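Long-range contact in transcobalamin-1 (Homo sapiens, PDB 4KKI), which binds vitamin B12 with femtomolar affinity and shields it from the acid of the stomach during transport: residues A247-F252 / V290-M295. Sequence-based numbering, arbitrary orientation.
Sequences AMQALF and VLPALM
Ala293 rests its methyl against Met248, Gln249 and the edge of the Phe252 ring, and this is the tightly packed part of the contact: Ala293 CB lies 3.8 Å from Met248 CB and 4.0 Å from Gln249 CG, with Phe252 CE2 as its third neighbour. Of the residues involved, Ala293 has the most surface buried by the other segment, and the CA atoms of Gln249 and Ala293 come within 5.6 Å, so close an approach of the backbones being possible because Ala293 brings only a methyl. Phe252 closes one end. With its CG beside the backbone N (chi1 -80°), the ring presents its edge to the backbone of Ala293, and Ala293 O lies near the ring plane, 3.3 Å from Phe252 CE2.

Packing is looser on the Met248 flank. Met248 SD reaches Leu294 CD2 only at 4.5 Å, while Thr268 and Leu269 of helix 265-277 touch Met248 and Leu294 respectively. The other flank combines van der Waals contact with a buried, water-mediated link. The extended Gln249 chain (chi2 -169°) carries its amide across to Pro292, where NE2 lies 3.8 Å from Pro292 CB. One water accepts from both Gln249 NE2, at 2.7 Å, and Ala293 N, thereby satisfying a backbone N-H that has no bond to the preceding turn at the proline kink. Gln249 OE1 is bonded to Phe299 N, so both ends of the amide are used and its orientation is defined.

The axes of these short helical segments approach to 8.9 Å and cross at 39°, both running in broadly the same direction. Helix 284-294 also carries the cobalamin-binding Gln289, close to Pro292. The arrangement is interhelical packing within the N-terminal alpha domain, the alpha6-alpha6 helical barrel of the cobalamin transport proteins.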
loop_
_atom_site.group_PDB
_atom_site.type_symbol
_atom_site.label_atom_id
_atom_site.label_comp_id
_atom_site.label_asym_id
_atom_site.label_seq_id
_atom_site.Cartn_x
_atom_site.Cartn_y
_atom_site.Cartn_z
ATOM N N ALA A 247 -0.066 7.067 6.323
ATOM C CA ALA A 247 0.408 7.416 7.658
ATOM C C ALA A 247 -0.444 8.551 8.223
ATOM O O ALA A 247 -0.798 8.539 9.402
ATOM C CB ALA A 247 1.879 7.802 7.631
ATOM N N MET A 248 -0.777 9.520 7.372
ATOM C CA MET A 248 -1.661 10.617 7.758
ATOM C C MET A 248 -3.027 10.097 8.210
ATOM O O MET A 248 -3.566 10.560 9.215
ATOM C CB MET A 248 -1.831 11.624 6.612
ATOM C CG MET A 248 -0.563 12.386 6.233
ATOM S SD MET A 248 -0.778 13.458 4.791
ATOM C CE MET A 248 -1.955 14.651 5.420
ATOM N N GLN A 249 -3.577 9.135 7.470
ATOM C CA GLN A 249 -4.843 8.509 7.845
ATOM C C GLN A 249 -4.762 7.926 9.248
ATOM O O GLN A 249 -5.643 8.154 10.079
ATOM C CB GLN A 249 -5.221 7.389 6.872
ATOM C CG GLN A 249 -5.633 7.845 5.489
ATOM C CD GLN A 249 -6.246 6.718 4.680
ATOM O OE1 GLN A 249 -7.010 5.908 5.207
ATOM N NE2 GLN A 249 -5.904 6.653 3.398
ATOM N N ALA A 250 -3.699 7.168 9.498
ATOM C CA ALA A 250 -3.486 6.543 10.799
ATOM C C ALA A 250 -3.411 7.583 11.915
ATOM O O ALA A 250 -3.982 7.392 12.988
ATOM C CB ALA A 250 -2.229 5.690 10.776
ATOM N N LEU A 251 -2.714 8.685 11.654
ATOM C CA LEU A 251 -2.586 9.754 12.640
ATOM C C LEU A 251 -3.883 10.552 12.785
ATOM O O LEU A 251 -4.169 11.088 13.858
ATOM C CB LEU A 251 -1.419 10.685 12.291
ATOM C CG LEU A 251 -0.018 10.065 12.322
ATOM C CD1 LEU A 251 1.033 11.101 11.964
ATOM C CD2 LEU A 251 0.280 9.447 13.684
ATOM N N PHE A 252 -4.657 10.628 11.704
ATOM C CA PHE A 252 -5.964 11.285 11.729
ATOM C C PHE A 252 -6.879 10.673 12.785
ATOM O O PHE A 252 -7.582 11.386 13.497
ATOM C CB PHE A 252 -6.660 11.182 10.365
ATOM C CG PHE A 252 -6.177 12.178 9.348
ATOM C CD1 PHE A 252 -5.193 13.102 9.666
ATOM C CD2 PHE A 252 -6.719 12.196 8.074
ATOM C CE1 PHE A 252 -4.756 14.017 8.728
ATOM C CE2 PHE A 252 -6.290 13.112 7.132
ATOM C CZ PHE A 252 -5.304 14.024 7.460
ATOM N N VAL A 290 -2.572 8.106 -1.615
ATOM C CA VAL A 290 -2.305 9.393 -0.977
ATOM C C VAL A 290 -3.540 10.302 -0.940
ATOM O O VAL A 290 -3.682 11.129 -0.040
ATOM C CB VAL A 290 -1.117 10.134 -1.645
ATOM C CG1 VAL A 290 -1.529 10.741 -2.983
ATOM C CG2 VAL A 290 -0.572 11.209 -0.720
ATOM N N LEU A 291 -4.440 10.119 -1.902
ATOM C CA LEU A 291 -5.583 11.017 -2.085
ATOM C C LEU A 291 -6.539 11.213 -0.890
ATOM O O LEU A 291 -6.855 12.354 -0.553
ATOM C CB LEU A 291 -6.372 10.643 -3.350
ATOM C CG LEU A 291 -7.605 11.499 -3.646
ATOM C CD1 LEU A 291 -7.201 12.942 -3.921
ATOM C CD2 LEU A 291 -8.408 10.924 -4.812
ATOM N N PRO A 292 -7.015 10.116 -0.260
ATOM C CA PRO A 292 -8.018 10.292 0.804
ATOM C C PRO A 292 -7.585 11.232 1.931
ATOM O O PRO A 292 -8.354 12.114 2.321
ATOM C CB PRO A 292 -8.201 8.873 1.346
ATOM C CG PRO A 292 -7.887 7.997 0.187
ATOM C CD PRO A 292 -6.761 8.687 -0.528
ATOM N N ALA A 293 -6.368 11.047 2.432
ATOM C CA ALA A 293 -5.856 11.862 3.527
ATOM C C ALA A 293 -5.790 13.339 3.157
ATOM O O ALA A 293 -6.078 14.203 3.981
ATOM C CB ALA A 293 -4.489 11.362 3.971
ATOM N N LEU A 294 -5.427 13.628 1.909
ATOM C CA LEU A 294 -5.311 15.013 1.453
ATOM C C LEU A 294 -6.666 15.716 1.452
ATOM O O LEU A 294 -6.743 16.944 1.397
ATOM C CB LEU A 294 -4.692 15.068 0.057
ATOM C CG LEU A 294 -3.352 14.348 -0.101
ATOM C CD1 LEU A 294 -2.860 14.443 -1.535
ATOM C CD2 LEU A 294 -2.321 14.910 0.863
ATOM N N MET A 295 -7.731 14.923 1.511
ATOM C CA MET A 295 -9.085 15.449 1.528
ATOM C C MET A 295 -9.690 15.257 2.909
ATOM O O MET A 295 -10.895 15.416 3.097
ATOM C CB MET A 295 -9.943 14.729 0.490
ATOM C CG MET A 295 -10.913 15.633 -0.228
ATOM S SD MET A 295 -10.124 16.423 -1.634
ATOM C CE MET A 295 -9.917 15.007 -2.709
HETATM O O HOH W 1 -4.501 8.612 2.275
#